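Local coordinates for protein acetylserotonin O-methyltransferase (Homo sapiens, PDB 4A6D) that transfers a methyl group from S-adenosyl-L-methionine to N-acetylserotonin, yielding melatonin, and works as a homodimer, at residues A[41-46]-A[76-81]; A[48-53]-A[58-63]. One frame throughout, in Å; residues are numbered along the deposited sequence.

Interaction 1: residues A[41-46]-A[76-81]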
ATOM      1  N   PRO A  41     -32.263  -5.109  -0.785  1.00135.66           N
ATOM      2  CA  PRO A  41     -33.420  -4.258  -1.135  1.00139.64           C
ATOM      3  C   PRO A  41     -33.234  -2.781  -0.747  1.00142.62           C
ATOM      4  O   PRO A  41     -33.943  -1.911  -1.258  1.00144.88           O
ATOM      5  CB  PRO A  41     -34.597  -4.908  -0.384  1.00146.40           C
ATOM      6  CG  PRO A  41     -34.044  -6.130   0.305  1.00149.80           C
ATOM      7  CD  PRO A  41     -32.567  -5.971   0.378  1.00139.60           C
ATOM      8  N   GLY A  42     -32.280  -2.520   0.148  1.00135.00           N
ATOM      9  CA  GLY A  42     -31.917  -1.191   0.624  1.00132.13           C
ATOM     10  C   GLY A  42     -30.575  -1.194   1.333  1.00129.52           C
ATOM     11  O   GLY A  42     -29.743  -2.072   1.068  1.00127.03           O
ATOM     12  N   PRO A  43     -30.319  -0.220   2.240  1.00123.22           N
ATOM     13  CA  PRO A  43     -29.040  -0.221   2.971  1.00118.15           C
ATOM     14  C   PRO A  43     -28.985  -1.313   4.043  1.00119.27           C
ATOM     15  O   PRO A  43     -30.030  -1.704   4.565  1.00122.24           O
ATOM     16  CB  PRO A  43     -28.978   1.182   3.571  1.00119.63           C
ATOM     17  CG  PRO A  43     -30.392   1.566   3.765  1.00128.84           C
ATOM     18  CD  PRO A  43     -31.181   0.902   2.665  1.00127.50           C
ATOM     19  N   LEU A  44     -27.769  -1.797   4.371  1.00110.73           N
ATOM     20  CA  LEU A  44     -27.555  -2.877   5.348  1.00110.18           C
ATOM     21  C   LEU A  44     -26.719  -2.479   6.570  1.00110.12           C
ATOM     22  O   LEU A  44     -25.750  -1.727   6.424  1.00106.13           O
ATOM     23  CB  LEU A  44     -26.841  -4.073   4.678  1.00108.69           C
ATOM     24  CG  LEU A  44     -27.467  -4.770   3.485  1.00114.88           C
ATOM     25  CD1 LEU A  44     -26.500  -5.782   2.921  1.00112.20           C
ATOM     26  CD2 LEU A  44     -28.768  -5.456   3.865  1.00122.40           C
ATOM     27  N   ASP A  45     -27.029  -3.072   7.747  1.00107.59           N
ATOM     28  CA  ASP A  45     -26.240  -2.860   8.973  1.00105.62           C
ATOM     29  C   ASP A  45     -25.040  -3.832   9.009  1.00109.09           C
ATOM     30  O   ASP A  45     -24.956  -4.712   8.144  1.00109.91           O
ATOM     31  CB  ASP A  45     -27.104  -2.962  10.254  1.00109.64           C
ATOM     32  CG  ASP A  45     -27.869  -4.260  10.477  1.00121.66           C
ATOM     33  OD1 ASP A  45     -27.339  -5.341  10.123  1.00121.89           O
ATOM     34  OD2 ASP A  45     -28.963  -4.206  11.075  1.00129.95           O
ATOM     35  N   VAL A  46     -24.123  -3.670   9.996  1.00103.71           N
ATOM     36  CA  VAL A  46     -22.906  -4.488  10.205  1.00101.63           C
ATOM     37  C   VAL A  46     -23.226  -5.997  10.235  1.00108.26           C
ATOM     38  O   VAL A  46     -22.626  -6.761   9.482  1.00107.30           O
ATOM     39  CB  VAL A  46     -22.074  -4.033  11.456  1.00103.25           C
ATOM     40  CG1 VAL A  46     -20.878  -4.955  11.717  1.00101.07           C
ATOM     41  CG2 VAL A  46     -21.604  -2.587  11.317  1.00100.70           C
ATOM     42  N   GLU A  76     -25.685   6.052   7.129  1.00110.72           N
ATOM     43  CA  GLU A  76     -26.871   6.755   7.607  1.00114.55           C
ATOM     44  C   GLU A  76     -27.285   6.128   8.925  1.00120.78           C
ATOM     45  O   GLU A  76     -26.923   4.983   9.212  1.00120.76           O
ATOM     46  CB  GLU A  76     -28.014   6.795   6.555  1.00119.33           C
ATOM     47  CG  GLU A  76     -29.041   5.670   6.607  1.00134.27           C
ATOM     48  CD  GLU A  76     -29.924   5.553   5.376  1.00159.65           C
ATOM     49  OE1 GLU A  76     -30.984   6.218   5.332  1.00156.99           O
ATOM     50  OE2 GLU A  76     -29.555   4.787   4.454  1.00147.05           O
ATOM     51  N   THR A  77     -28.012   6.877   9.737  1.00118.48           N
ATOM     52  CA  THR A  77     -28.439   6.375  11.024  1.00118.75           C
ATOM     53  C   THR A  77     -29.948   6.156  11.045  1.00126.36           C
ATOM     54  O   THR A  77     -30.702   7.006  10.563  1.00128.37           O
ATOM     55  CB  THR A  77     -27.902   7.303  12.114  1.00123.86           C
ATOM     56  OG1 THR A  77     -26.507   7.520  11.864  1.00117.50           O
ATOM     57  CG2 THR A  77     -28.121   6.751  13.529  1.00122.80           C
ATOM     58  N   ARG A  78     -30.375   4.986  11.560  1.00123.50           N
ATOM     59  CA  ARG A  78     -31.778   4.605  11.761  1.00127.23           C
ATOM     60  C   ARG A  78     -31.839   3.883  13.105  1.00129.27           C
ATOM     61  O   ARG A  78     -31.209   2.825  13.260  1.00126.07           O
ATOM     62  CB  ARG A  78     -32.324   3.719  10.632  1.00129.72           C
ATOM     63  CG  ARG A  78     -32.561   4.424   9.306  1.00141.47           C
ATOM     64  CD  ARG A  78     -32.869   3.388   8.242  1.00157.52           C
ATOM     65  NE  ARG A  78     -32.835   3.929   6.882  1.00164.95           N
ATOM     66  CZ  ARG A  78     -32.952   3.190   5.784  1.00181.14           C
ATOM     67  NH1 ARG A  78     -33.102   1.874   5.874  1.00170.58           N
ATOM     68  NH2 ARG A  78     -32.916   3.760   4.586  1.00168.43           N
ATOM     69  N   GLY A  79     -32.541   4.498  14.072  1.00126.44           N
ATOM     70  CA  GLY A  79     -32.657   3.975  15.423  1.00126.42           C
ATOM     71  C   GLY A  79     -31.285   3.862  16.055  1.00126.63           C
ATOM     72  O   GLY A  79     -30.445   4.753  15.878  1.00122.65           O
ATOM     73  N   GLY A  80     -31.032   2.730  16.709  1.00124.53           N
ATOM     74  CA  GLY A  80     -29.735   2.441  17.319  1.00121.34           C
ATOM     75  C   GLY A  80     -28.796   1.649  16.422  1.00123.08           C
ATOM     76  O   GLY A  80     -28.137   0.714  16.896  1.00121.43           O
ATOM     77  N   LYS A  81     -28.722   2.017  15.111  1.00118.63           N
ATOM     78  CA  LYS A  81     -27.900   1.313  14.126  1.00116.12           C
ATOM     79  C   LYS A  81     -27.499   2.135  12.894  1.00116.87           C
ATOM     80  O   LYS A  81     -28.317   2.865  12.317  1.00118.28           O
ATOM     81  CB  LYS A  81     -28.633   0.044  13.641  1.00122.37           C
ATOM     82  CG  LYS A  81     -28.108  -1.259  14.227  1.00139.12           C
ATOM     83  CD  LYS A  81     -29.087  -2.410  13.980  1.00150.80           C
ATOM     84  CE  LYS A  81     -28.919  -3.547  14.967  1.00157.78           C
ATOM     85  NZ  LYS A  81     -29.328  -3.176  16.355  1.00159.53           N
TER

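Interaction 2: residues A[48-53]-A[58-63]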
ATOM      1  N   ALA A  48     -25.804  -7.614   9.093  1.00111.47           N
ATOM      2  CA  ALA A  48     -26.339  -8.095   7.811  1.00112.37           C
ATOM      3  C   ALA A  48     -25.224  -8.244   6.767  1.00113.49           C
ATOM      4  O   ALA A  48     -25.301  -9.140   5.913  1.00114.32           O
ATOM      5  CB  ALA A  48     -27.428  -7.160   7.299  1.00114.41           C
ATOM      6  N   VAL A  49     -24.190  -7.364   6.833  1.00105.85           N
ATOM      7  CA  VAL A  49     -23.031  -7.415   5.931  1.00102.35           C
ATOM      8  C   VAL A  49     -22.169  -8.608   6.359  1.00106.19           C
ATOM      9  O   VAL A  49     -21.945  -9.496   5.546  1.00104.45           O
ATOM     10  CB  VAL A  49     -22.226  -6.085   5.866  1.00102.36           C
ATOM     11  CG1 VAL A  49     -20.982  -6.232   4.997  1.00 99.14           C
ATOM     12  CG2 VAL A  49     -23.087  -4.941   5.350  1.00103.00           C
ATOM     13  N   ALA A  50     -21.762  -8.656   7.661  1.00104.56           N
ATOM     14  CA  ALA A  50     -20.955  -9.728   8.265  1.00104.88           C
ATOM     15  C   ALA A  50     -21.497 -11.125   7.952  1.00113.48           C
ATOM     16  O   ALA A  50     -20.709 -12.023   7.653  1.00113.15           O
ATOM     17  CB  ALA A  50     -20.850  -9.535   9.767  1.00105.61           C
ATOM     18  N   ALA A  51     -22.835 -11.291   7.993  1.00113.55           N
ATOM     19  CA  ALA A  51     -23.521 -12.542   7.683  1.00116.92           C
ATOM     20  C   ALA A  51     -23.455 -12.862   6.175  1.00120.32           C
ATOM     21  O   ALA A  51     -23.208 -14.011   5.816  1.00121.49           O
ATOM     22  CB  ALA A  51     -24.967 -12.482   8.154  1.00121.35           C
ATOM     23  N   GLY A  52     -23.652 -11.845   5.328  1.00114.55           N
ATOM     24  CA  GLY A  52     -23.644 -11.960   3.868  1.00112.97           C
ATOM     25  C   GLY A  52     -22.293 -12.222   3.229  1.00112.58           C
ATOM     26  O   GLY A  52     -22.224 -12.842   2.161  1.00113.33           O
ATOM     27  N   VAL A  53     -21.210 -11.720   3.847  1.00105.02           N
ATOM     28  CA  VAL A  53     -19.826 -11.905   3.383  1.00101.45           C
ATOM     29  C   VAL A  53     -19.124 -13.056   4.124  1.00106.51           C
ATOM     30  O   VAL A  53     -18.018 -13.451   3.741  1.00104.77           O
ATOM     31  CB  VAL A  53     -18.975 -10.599   3.354  1.00101.08           C
ATOM     32  CG1 VAL A  53     -19.589  -9.562   2.426  1.00100.47           C
ATOM     33  CG2 VAL A  53     -18.752 -10.020   4.751  1.00100.20           C
ATOM     34  N   HIS A  58     -16.526  -7.613  14.352  1.00 87.39           N
ATOM     35  CA  HIS A  58     -15.478  -6.616  14.560  1.00 84.04           C
ATOM     36  C   HIS A  58     -14.770  -6.249  13.258  1.00 87.04           C
ATOM     37  O   HIS A  58     -14.686  -5.065  12.924  1.00 85.88           O
ATOM     38  CB  HIS A  58     -14.488  -7.050  15.657  1.00 84.29           C
ATOM     39  CG  HIS A  58     -13.515  -5.970  16.039  1.00 85.16           C
ATOM     40  ND1 HIS A  58     -13.947  -4.742  16.532  1.00 86.39           N
ATOM     41  CD2 HIS A  58     -12.164  -5.955  15.959  1.00 84.92           C
ATOM     42  CE1 HIS A  58     -12.848  -4.028  16.730  1.00 83.53           C
ATOM     43  NE2 HIS A  58     -11.752  -4.720  16.405  1.00 83.12           N
ATOM     44  N   GLY A  59     -14.355  -7.269  12.505  1.00 83.84           N
ATOM     45  CA  GLY A  59     -13.674  -7.127  11.221  1.00 81.09           C
ATOM     46  C   GLY A  59     -14.480  -6.400  10.171  1.00 83.69           C
ATOM     47  O   GLY A  59     -13.958  -5.494   9.511  1.00 80.60           O
ATOM     48  N   THR A  60     -15.768  -6.779  10.024  1.00 82.76           N
ATOM     49  CA  THR A  60     -16.696  -6.171   9.062  1.00 83.02           C
ATOM     50  C   THR A  60     -16.895  -4.689   9.364  1.00 86.44           C
ATOM     51  O   THR A  60     -16.775  -3.885   8.444  1.00 85.28           O
ATOM     52  CB  THR A  60     -18.024  -6.943   9.017  1.00 90.57           C
ATOM     53  OG1 THR A  60     -17.761  -8.305   8.686  1.00 90.57           O
ATOM     54  CG2 THR A  60     -18.999  -6.372   8.026  1.00 86.67           C
ATOM     55  N   GLU A  61     -17.162  -4.332  10.652  1.00 82.93           N
ATOM     56  CA  GLU A  61     -17.380  -2.950  11.068  1.00 81.79           C
ATOM     57  C   GLU A  61     -16.166  -2.094  10.791  1.00 82.11           C
ATOM     58  O   GLU A  61     -16.307  -1.003  10.243  1.00 81.06           O
ATOM     59  CB  GLU A  61     -17.798  -2.852  12.536  1.00 84.53           C
ATOM     60  CG  GLU A  61     -18.360  -1.481  12.880  1.00 96.23           C
ATOM     61  CD  GLU A  61     -18.322  -1.042  14.332  1.00114.99           C
ATOM     62  OE1 GLU A  61     -17.292  -1.263  15.013  1.00 92.68           O
ATOM     63  OE2 GLU A  61     -19.298  -0.383  14.757  1.00111.34           O
ATOM     64  N   LEU A  62     -14.973  -2.601  11.111  1.00 77.59           N
ATOM     65  CA  LEU A  62     -13.731  -1.888  10.837  1.00 74.93           C
ATOM     66  C   LEU A  62     -13.631  -1.620   9.357  1.00 78.06           C
ATOM     67  O   LEU A  62     -13.472  -0.473   8.958  1.00 77.15           O
ATOM     68  CB  LEU A  62     -12.506  -2.679  11.334  1.00 74.01           C
ATOM     69  CG  LEU A  62     -12.246  -2.643  12.848  1.00 78.13           C
ATOM     70  CD1 LEU A  62     -11.086  -3.560  13.221  1.00 77.53           C
ATOM     71  CD2 LEU A  62     -11.937  -1.240  13.312  1.00 77.79           C
ATOM     72  N   LEU A  63     -13.860  -2.658   8.543  1.00 75.55           N
ATOM     73  CA  LEU A  63     -13.811  -2.594   7.089  1.00 73.88           C
ATOM     74  C   LEU A  63     -14.817  -1.590   6.511  1.00 75.47           C
ATOM     75  O   LEU A  63     -14.425  -0.758   5.692  1.00 73.66           O
ATOM     76  CB  LEU A  63     -14.014  -4.006   6.505  1.00 75.41           C
ATOM     77  CG  LEU A  63     -13.553  -4.250   5.070  1.00 79.86           C
ATOM     78  CD1 LEU A  63     -12.084  -4.647   5.030  1.00 79.13           C
ATOM     79  CD2 LEU A  63     -14.378  -5.339   4.427  1.00 82.83           C
TER

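Interaction 1: residues A[41-46]-A[76-81]
Pro43 and Asp45 face Glu76, Arg78 and Lys81 where the irregular segment 41-46 runs beside the tip of a hairpin; the CA atoms of Pro43 and Glu76 are 8.7 Å apart, those of Asp45 and Lys81 6.8 Å. The hairpin reverses through a type II' turn from Arg78 to Lys81, with Gly79 taking its positive phi. Contact is made by side chains alone. The Pro43 ring pushes its CG into the angle between a carboxylate and a guanidinium group, 3.4 Å from Glu76 OE2 and equally close to Arg78 NH2, and it meets the guanidinium plane obliquely. Arg78 arrives from a straight chain, its CG beside the backbone N (chi1 -72°), which carries the guanidinium back along the strand to Glu76. There NH2 forms a salt bridge with Glu76 OE1 at 3.2 Å, although the hydrogen bonds NE and NH2 give that oxygen are weak and bent. Glu76 OE2 has its own salt bridge to Arg85. With an alanine at Pro43, the CG contact with Glu76 OE2 and the guanidinium is lost, which would probably leave a gap and a freer arginine end. Asp45 divides its carboxylate between two tasks: OD1 caps Ala48 N at the start of helix 46-53, while OD2 lies 3.4 Å from Lys81 CD. The lysine chain bends at its end (chi4 68°), and NZ stays 5.4 Å from Asp45 OD2, so any attraction is probably long-range. Phe83 touches Pro43, Asp45 and Arg78, and strand 81-86 bonds by its backbone to Glu76. A segment that leads into a helix and joins the hairpin by a backbone bond, Leu44 to Tyr84, is consistent with a winged helix, as the helix-turn-helix affiliation of this dimerisation domain suggests.

Interaction 2: residues A[48-53]-A[58-63]
Within segment 58-63, Thr60 makes the whole contact, reaching Val49, Ala50 and Val53 and setting its two branches against different parts of the opposing surface. The methyl CG2 sits 3.6 Å from Val49 CG1 and at the same distance from the backbone N of Ala50. Its hydroxyl branch rests on the alanine, with OG1 3.5 Å from Ala50 CB; Val53 CG2 is a looser neighbour at 4.4 Å from OG1. All of these are van der Waals contacts, and the short alanine side chain allows the CA atoms of Ala50 and Thr60 to come within 5.6 Å. What sets the threonine is the start of its helix: OG1 lies beside the backbone N (chi1 -57°) and hydrogen-bonds to the carbonyl oxygen of Ser56, the residue just ahead of helix 57-69. That satisfies the polar end of a buried side chain and presents CG2 to Val49 and Ala50. The short helical segments approach to 9.2 Å between axes, with 111° between their directions, a steep crossing that matches the two helices of a helix-turn-helix unit joined by a short turn. Val53 and Leu63 both rest on Leu31 of helix 7-31 and Val33 of helix 33-39, which ties both helices to that pair. Other residues of segment 58-63 meet the second subunit: Glu61 forms a salt bridge with its Arg290, and Leu62 packs on its Ser300. Helix 57-69 therefore stands between helix 46-53 of its own chain and the partner subunit, with strand 73-78 following it.

How the interactions relate
Interaction 2 is nested inside the loop closed by interaction 1: segments 41-46, 48-53, 58-63 and 76-81 follow in that order along the chain, all within the dimerisation domain. Their centres are 13 Å apart and the two touch directly, Leu44 CB packing on Val49 CG2 at 3.9 Å and Val46 CG2 on Glu61 CG at 3.8 Å. Together they join the parts of a winged-helix-like unit, helices 46-53 and 57-69 with the hairpin of strands 73-78 and 81-86. Interaction 1 lies on the surface at the hairpin tip, whereas interaction 2 is partly buried beside the dimer interface. Both lie away from the cofactor and substrate sites.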